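Local atomic coordinates of lipoprotein (Colwellia psychrerythraea, PDB entry 3O0Y), a protein that is of unknown function but is a predicted lipoprotein of the DUF885 family, which belongs to a clan of metallopeptidase-like proteins. Residues Arg150-Asp155 against His218-Val223; Leu165-Arg170 against Thr244-Lys249. All coordinates share one frame; numbering follows the deposited sequence.

Interaction 1: Arg150-Asp155 against His218-Val223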
loop_
_atom_site.group_PDB
_atom_site.type_symbol
_atom_site.label_atom_id
_atom_site.label_comp_id
_atom_site.label_asym_id
_atom_site.label_seq_id
_atom_site.Cartn_x
_atom_site.Cartn_y
_atom_site.Cartn_z
ATOM N N ARG A 150 4.468 -10.674 -8.763
ATOM C CA ARG A 150 3.205 -9.949 -8.988
ATOM C C ARG A 150 3.286 -8.888 -10.113
ATOM O O ARG A 150 2.365 -8.766 -10.943
ATOM C CB ARG A 150 2.661 -9.318 -7.657
ATOM C CG ARG A 150 1.334 -8.519 -7.825
ATOM C CD ARG A 150 -0.079 -9.194 -7.499
ATOM N NE ARG A 150 -1.211 -8.196 -7.543
ATOM C CZ ARG A 150 -2.526 -8.427 -7.753
ATOM N NH1 ARG A 150 -3.061 -9.653 -7.969
ATOM N NH2 ARG A 150 -3.322 -7.369 -7.755
ATOM N N VAL A 151 4.364 -8.107 -10.118
ATOM C CA VAL A 151 4.549 -7.071 -11.145
ATOM C C VAL A 151 4.672 -7.733 -12.521
ATOM O O VAL A 151 4.097 -7.260 -13.515
ATOM C CB VAL A 151 5.725 -6.132 -10.860
ATOM C CG1 VAL A 151 6.064 -5.236 -12.102
ATOM C CG2 VAL A 151 5.444 -5.265 -9.617
ATOM N N MET A 152 5.492 -8.774 -12.561
ATOM C CA MET A 152 5.746 -9.456 -13.818
ATOM C C MET A 152 4.455 -10.058 -14.385
ATOM O O MET A 152 4.251 -10.048 -15.593
ATOM C CB MET A 152 6.823 -10.529 -13.641
ATOM C CG MET A 152 8.261 -9.991 -13.460
ATOM S SD MET A 152 9.598 -11.247 -13.356
ATOM C CE MET A 152 9.329 -11.957 -15.060
ATOM N N GLN A 153 3.539 -10.522 -13.526
ATOM C CA GLN A 153 2.363 -11.206 -13.999
ATOM C C GLN A 153 1.232 -10.230 -14.276
ATOM O O GLN A 153 0.341 -10.521 -15.078
ATOM C CB GLN A 153 1.932 -12.286 -13.005
ATOM C CG GLN A 153 2.903 -13.439 -12.893
ATOM C CD GLN A 153 2.615 -14.366 -11.739
ATOM O OE1 GLN A 153 1.517 -14.378 -11.184
ATOM N NE2 GLN A 153 3.650 -15.075 -11.299
ATOM N N ASN A 154 1.264 -9.067 -13.655
ATOM C CA ASN A 154 0.169 -8.112 -13.810
ATOM C C ASN A 154 0.466 -6.901 -14.634
ATOM O O ASN A 154 -0.410 -6.385 -15.310
ATOM C CB ASN A 154 -0.306 -7.694 -12.397
ATOM C CG ASN A 154 -1.091 -8.807 -11.762
ATOM O OD1 ASN A 154 -2.277 -8.998 -12.096
ATOM N ND2 ASN A 154 -0.421 -9.636 -10.988
ATOM N N ASP A 155 1.626 -6.311 -14.423
ATOM C CA ASP A 155 1.915 -5.008 -14.959
ATOM C C ASP A 155 2.831 -5.034 -16.169
ATOM O O ASP A 155 2.843 -4.102 -16.949
ATOM C CB ASP A 155 2.599 -4.171 -13.869
ATOM C CG ASP A 155 1.733 -4.029 -12.617
ATOM O OD1 ASP A 155 0.590 -3.561 -12.739
ATOM O OD2 ASP A 155 2.250 -4.333 -11.520
ATOM N N HIS A 218 2.980 -23.481 -13.474
ATOM C CA HIS A 218 3.192 -22.347 -12.596
ATOM C C HIS A 218 2.465 -21.108 -13.155
ATOM O O HIS A 218 2.361 -20.902 -14.396
ATOM C CB HIS A 218 4.675 -22.064 -12.455
ATOM C CG HIS A 218 4.995 -21.167 -11.305
ATOM N ND1 HIS A 218 5.021 -19.783 -11.421
ATOM C CD2 HIS A 218 5.285 -21.457 -10.010
ATOM C CE1 HIS A 218 5.282 -19.269 -10.224
ATOM N NE2 HIS A 218 5.445 -20.259 -9.350
ATOM N N PRO A 219 2.046 -20.179 -12.253
ATOM C CA PRO A 219 1.431 -18.971 -12.813
ATOM C C PRO A 219 2.299 -18.181 -13.765
ATOM O O PRO A 219 1.771 -17.522 -14.665
ATOM C CB PRO A 219 1.085 -18.159 -11.572
ATOM C CG PRO A 219 0.802 -19.186 -10.548
ATOM C CD PRO A 219 1.744 -20.301 -10.801
ATOM N N PHE A 220 3.598 -18.194 -13.570
ATOM C CA PHE A 220 4.471 -17.500 -14.536
ATOM C C PHE A 220 4.205 -18.008 -15.965
ATOM O O PHE A 220 4.245 -17.240 -16.923
ATOM C CB PHE A 220 5.943 -17.722 -14.199
ATOM C CG PHE A 220 6.572 -16.680 -13.257
ATOM C CD1 PHE A 220 6.421 -15.335 -13.427
ATOM C CD2 PHE A 220 7.426 -17.130 -12.230
ATOM C CE1 PHE A 220 7.087 -14.423 -12.582
ATOM C CE2 PHE A 220 8.069 -16.239 -11.403
ATOM C CZ PHE A 220 7.897 -14.888 -11.583
ATOM N N VAL A 221 4.086 -19.337 -16.113
ATOM C CA VAL A 221 3.728 -19.975 -17.420
ATOM C C VAL A 221 2.285 -19.696 -17.849
ATOM O O VAL A 221 2.029 -19.308 -18.989
ATOM C CB VAL A 221 3.902 -21.470 -17.365
ATOM C CG1 VAL A 221 3.591 -22.065 -18.775
ATOM C CG2 VAL A 221 5.314 -21.805 -16.870
ATOM N N ASN A 222 1.323 -19.928 -16.965
ATOM C CA ASN A 222 -0.077 -19.754 -17.336
ATOM C C ASN A 222 -0.462 -18.311 -17.720
ATOM O O ASN A 222 -1.236 -18.082 -18.661
ATOM C CB ASN A 222 -0.974 -20.333 -16.224
ATOM C CG ASN A 222 -0.928 -21.880 -16.132
ATOM O OD1 ASN A 222 -1.180 -22.456 -15.063
ATOM N ND2 ASN A 222 -0.668 -22.524 -17.224
ATOM N N VAL A 223 0.076 -17.323 -16.991
ATOM C CA VAL A 223 -0.095 -15.949 -17.379
ATOM C C VAL A 223 0.519 -15.693 -18.727
ATOM O O VAL A 223 -0.057 -15.041 -19.572
ATOM C CB VAL A 223 0.561 -15.009 -16.315
ATOM C CG1 VAL A 223 0.602 -13.575 -16.892
ATOM C CG2 VAL A 223 -0.254 -15.167 -14.962
#
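The ring of Phe-220 meets Gln-153 on one face and Met-152 at its edge. The amide nitrogen of Gln-153 sits over that face, displaced toward the rim. Gln-153 NE2 is 3.5 Å from Phe-220 CD1. The amide plane stands nearly upright on the ring, with 80° between the two planes. At the edge, near the ring plane, Met-152 CB lies 4.0 Å from Phe-220 CE1. The Met-152 chain bends at chi3 (62°), which brings CE to the same ring carbon. Its sulfur makes an oblique Met-aromatic contact, with SD 5.2 Å from the ring centroid.

The helices that carry these residues, 144-154 and 219-228, run nearly parallel here, 17° apart. Residues 150-154 form the last turn of the first helix, and 219-223 form the first turn of the second. His-218 is the N-cap of the second helix. Its ND1 accepts from Phe-220 N at 3.0 Å, with the donor tilted from the ring plane. One face of the His-218 imidazole carries Pro-219 CD, and Phe-220 CA lies at its edge, in plane.

Gln-153 reaches across by an extended chain beyond CG. Its OE1 comes within 3.8 Å of Pro-219 CB. The Gln-153 side chain crosses that of Val-223 at about a right angle. Val-223 CG2 packs on the CB and CG of Gln-153, and Val-223 CG1 lies 3.6 Å from Gln-153 O. That carbonyl oxygen also accepts a hydrogen bond from Lys-227, one turn further along the second helix. No hydrogen bond joins the two segments directly. Leu-171 of helix 161-172 touches both Met-152 and Phe-220, and Val-250 and Val-254 of helix 236-268 also pack on Phe-220.

Interaction 2: Leu165-Arg170 against Thr244-Lys249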
loop_
_atom_site.group_PDB
_atom_site.type_symbol
_atom_site.label_atom_id
_atom_site.label_comp_id
_atom_site.label_asym_id
_atom_site.label_seq_id
_atom_site.Cartn_x
_atom_site.Cartn_y
_atom_site.Cartn_z
ATOM N N LEU A 165 10.290 -11.633 -24.821
ATOM C CA LEU A 165 11.686 -11.926 -24.558
ATOM C C LEU A 165 12.158 -11.155 -23.304
ATOM O O LEU A 165 12.937 -11.677 -22.505
ATOM C CB LEU A 165 12.548 -11.604 -25.763
ATOM C CG LEU A 165 12.415 -12.580 -26.972
ATOM C CD1 LEU A 165 13.132 -12.033 -28.209
ATOM C CD2 LEU A 165 12.924 -13.994 -26.625
ATOM N N ASP A 166 11.666 -9.950 -23.086
ATOM C CA ASP A 166 11.968 -9.272 -21.793
ATOM C C ASP A 166 11.532 -10.044 -20.518
ATOM O O ASP A 166 12.227 -10.048 -19.457
ATOM C CB ASP A 166 11.320 -7.905 -21.725
ATOM C CG ASP A 166 11.893 -6.884 -22.723
ATOM O OD1 ASP A 166 12.988 -7.083 -23.255
ATOM O OD2 ASP A 166 11.180 -5.878 -23.008
ATOM N N TYR A 167 10.397 -10.730 -20.633
ATOM C CA TYR A 167 9.864 -11.573 -19.544
ATOM C C TYR A 167 10.786 -12.761 -19.299
ATOM O O TYR A 167 11.144 -13.055 -18.158
ATOM C CB TYR A 167 8.441 -11.997 -19.952
ATOM C CG TYR A 167 7.573 -12.712 -18.977
ATOM C CD1 TYR A 167 6.834 -12.011 -18.043
ATOM C CD2 TYR A 167 7.493 -14.111 -18.970
ATOM C CE1 TYR A 167 5.894 -12.684 -17.194
ATOM C CE2 TYR A 167 6.554 -14.774 -18.155
ATOM C CZ TYR A 167 5.819 -14.064 -17.238
ATOM O OH TYR A 167 4.931 -14.702 -16.405
ATOM N N ILE A 168 11.262 -13.376 -20.384
ATOM C CA ILE A 168 12.165 -14.511 -20.297
ATOM C C ILE A 168 13.492 -14.137 -19.664
ATOM O O ILE A 168 14.034 -14.864 -18.803
ATOM C CB ILE A 168 12.315 -15.172 -21.706
ATOM C CG1 ILE A 168 11.010 -15.889 -22.029
ATOM C CG2 ILE A 168 13.507 -16.153 -21.754
ATOM C CD1 ILE A 168 10.818 -16.127 -23.547
ATOM N N VAL A 169 14.020 -13.021 -20.125
ATOM C CA VAL A 169 15.298 -12.503 -19.645
ATOM C C VAL A 169 15.214 -12.178 -18.132
ATOM O O VAL A 169 16.154 -12.435 -17.367
ATOM C CB VAL A 169 15.716 -11.320 -20.484
ATOM C CG1 VAL A 169 16.842 -10.571 -19.828
ATOM C CG2 VAL A 169 16.100 -11.850 -21.912
ATOM N N ARG A 170 14.081 -11.618 -17.731
ATOM C CA ARG A 170 13.869 -11.355 -16.290
ATOM C C ARG A 170 13.852 -12.630 -15.467
ATOM O O ARG A 170 14.552 -12.734 -14.428
ATOM C CB ARG A 170 12.588 -10.519 -16.103
ATOM C CG ARG A 170 12.901 -9.045 -16.341
ATOM C CD ARG A 170 11.738 -8.137 -15.908
ATOM N NE ARG A 170 12.171 -6.753 -15.658
ATOM C CZ ARG A 170 11.357 -5.707 -15.670
ATOM N NH1 ARG A 170 10.052 -5.858 -15.854
ATOM N NH2 ARG A 170 11.847 -4.512 -15.408
ATOM N N THR A 244 7.680 -22.613 -24.244
ATOM C CA THR A 244 8.715 -23.557 -23.844
ATOM C C THR A 244 9.897 -22.905 -23.166
ATOM O O THR A 244 10.452 -23.452 -22.186
ATOM C CB THR A 244 9.195 -24.401 -25.066
ATOM O OG1 THR A 244 8.038 -25.035 -25.609
ATOM C CG2 THR A 244 10.272 -25.432 -24.638
ATOM N N GLN A 245 10.302 -21.758 -23.697
ATOM C CA GLN A 245 11.388 -20.975 -23.117
ATOM C C GLN A 245 11.047 -20.465 -21.705
ATOM O O GLN A 245 11.888 -20.518 -20.791
ATOM C CB GLN A 245 11.749 -19.811 -24.023
ATOM C CG GLN A 245 12.515 -20.232 -25.267
ATOM C CD GLN A 245 12.784 -19.049 -26.160
ATOM O OE1 GLN A 245 13.520 -18.130 -25.780
ATOM N NE2 GLN A 245 12.216 -19.075 -27.368
ATOM N N VAL A 246 9.809 -20.085 -21.505
ATOM C CA VAL A 246 9.326 -19.642 -20.204
ATOM C C VAL A 246 9.328 -20.796 -19.244
ATOM O O VAL A 246 9.869 -20.667 -18.165
ATOM C CB VAL A 246 7.925 -18.989 -20.256
ATOM C CG1 VAL A 246 7.359 -18.790 -18.787
ATOM C CG2 VAL A 246 8.043 -17.608 -21.005
ATOM N N ILE A 247 8.817 -21.949 -19.676
ATOM C CA ILE A 247 8.833 -23.145 -18.836
ATOM C C ILE A 247 10.236 -23.528 -18.436
ATOM O O ILE A 247 10.452 -23.926 -17.289
ATOM C CB ILE A 247 8.157 -24.366 -19.542
ATOM C CG1 ILE A 247 6.665 -24.079 -19.730
ATOM C CG2 ILE A 247 8.463 -25.660 -18.726
ATOM C CD1 ILE A 247 5.932 -25.032 -20.747
ATOM N N ALA A 248 11.171 -23.444 -19.373
ATOM C CA ALA A 248 12.569 -23.727 -19.085
ATOM C C ALA A 248 13.149 -22.801 -18.009
ATOM O O ALA A 248 13.816 -23.264 -17.074
ATOM C CB ALA A 248 13.407 -23.665 -20.337
ATOM N N LYS A 249 12.916 -21.498 -18.114
ATOM C CA LYS A 249 13.416 -20.614 -17.045
ATOM C C LYS A 249 12.786 -20.916 -15.699
ATOM O O LYS A 249 13.446 -20.819 -14.660
ATOM C CB LYS A 249 13.212 -19.145 -17.385
ATOM C CG LYS A 249 13.904 -18.650 -18.641
ATOM C CD LYS A 249 15.379 -18.798 -18.567
ATOM C CE LYS A 249 16.048 -18.168 -19.793
ATOM N NZ LYS A 249 17.499 -18.428 -19.785
#
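Ile-168 CG1 packs against Val-246 CG2 at 3.6 Å, and the two side chains cross at a slant. The side chains of Gln-245 and Lys-249 each cross Ile-168 at about a right angle. Ile-168 CD1 meets Gln-245 CB at 3.8 Å. Ile-168 CG2 meets Lys-249 CE, also at 3.8 Å. The Lys-249 chain bends at chi2 (-61°), and its methylenes lie close to Ile-168. The Tyr-167 side chain crosses Val-246 at about a right angle. Val-246 CG2 sits at the ring edge, 4.1 Å from Tyr-167 CD2.

The contact joins helices 161-172 and 236-268, which run almost parallel, crossing at 15°. Phe-224 of helix 219-228 also packs on both Tyr-167 and Val-246. An alanine in place of Ile-168 would probably open a gap beside Val-246 CG2 and take away the methyl groups that Gln-245 CB and Lys-249 CE rest on, leaving Lys-249 only the backbone carbonyl oxygen to lie against in this contact.

No hydrogen bond crosses between the segments. Tyr-167 OH instead bonds to Phe-220 O on helix 219-228. Cohesion here therefore rests on apolar packing, including the aliphatic parts of Gln-245 and Lys-249.

Overall arrangement
Interactions 1 and 2 adjoin in one helical region, with centres about 11 Å apart. Helix 144-154 is followed in the chain by 161-172, and 219-228 by 236-268. The first helix of each pair meets in interaction 1, and the second in interaction 2. Both contacts are partly buried, but interaction 2 lies farther from the chain centre, about 29 Å against 20 Å. Interaction 1 sets an amide and a sulfur around an aromatic ring at helix ends. Interaction 2 is mainly aliphatic, with one tyrosine ring edge, and lies within helices. The two contacts also touch directly, as where Met-152 CE packs on Arg-170 CB.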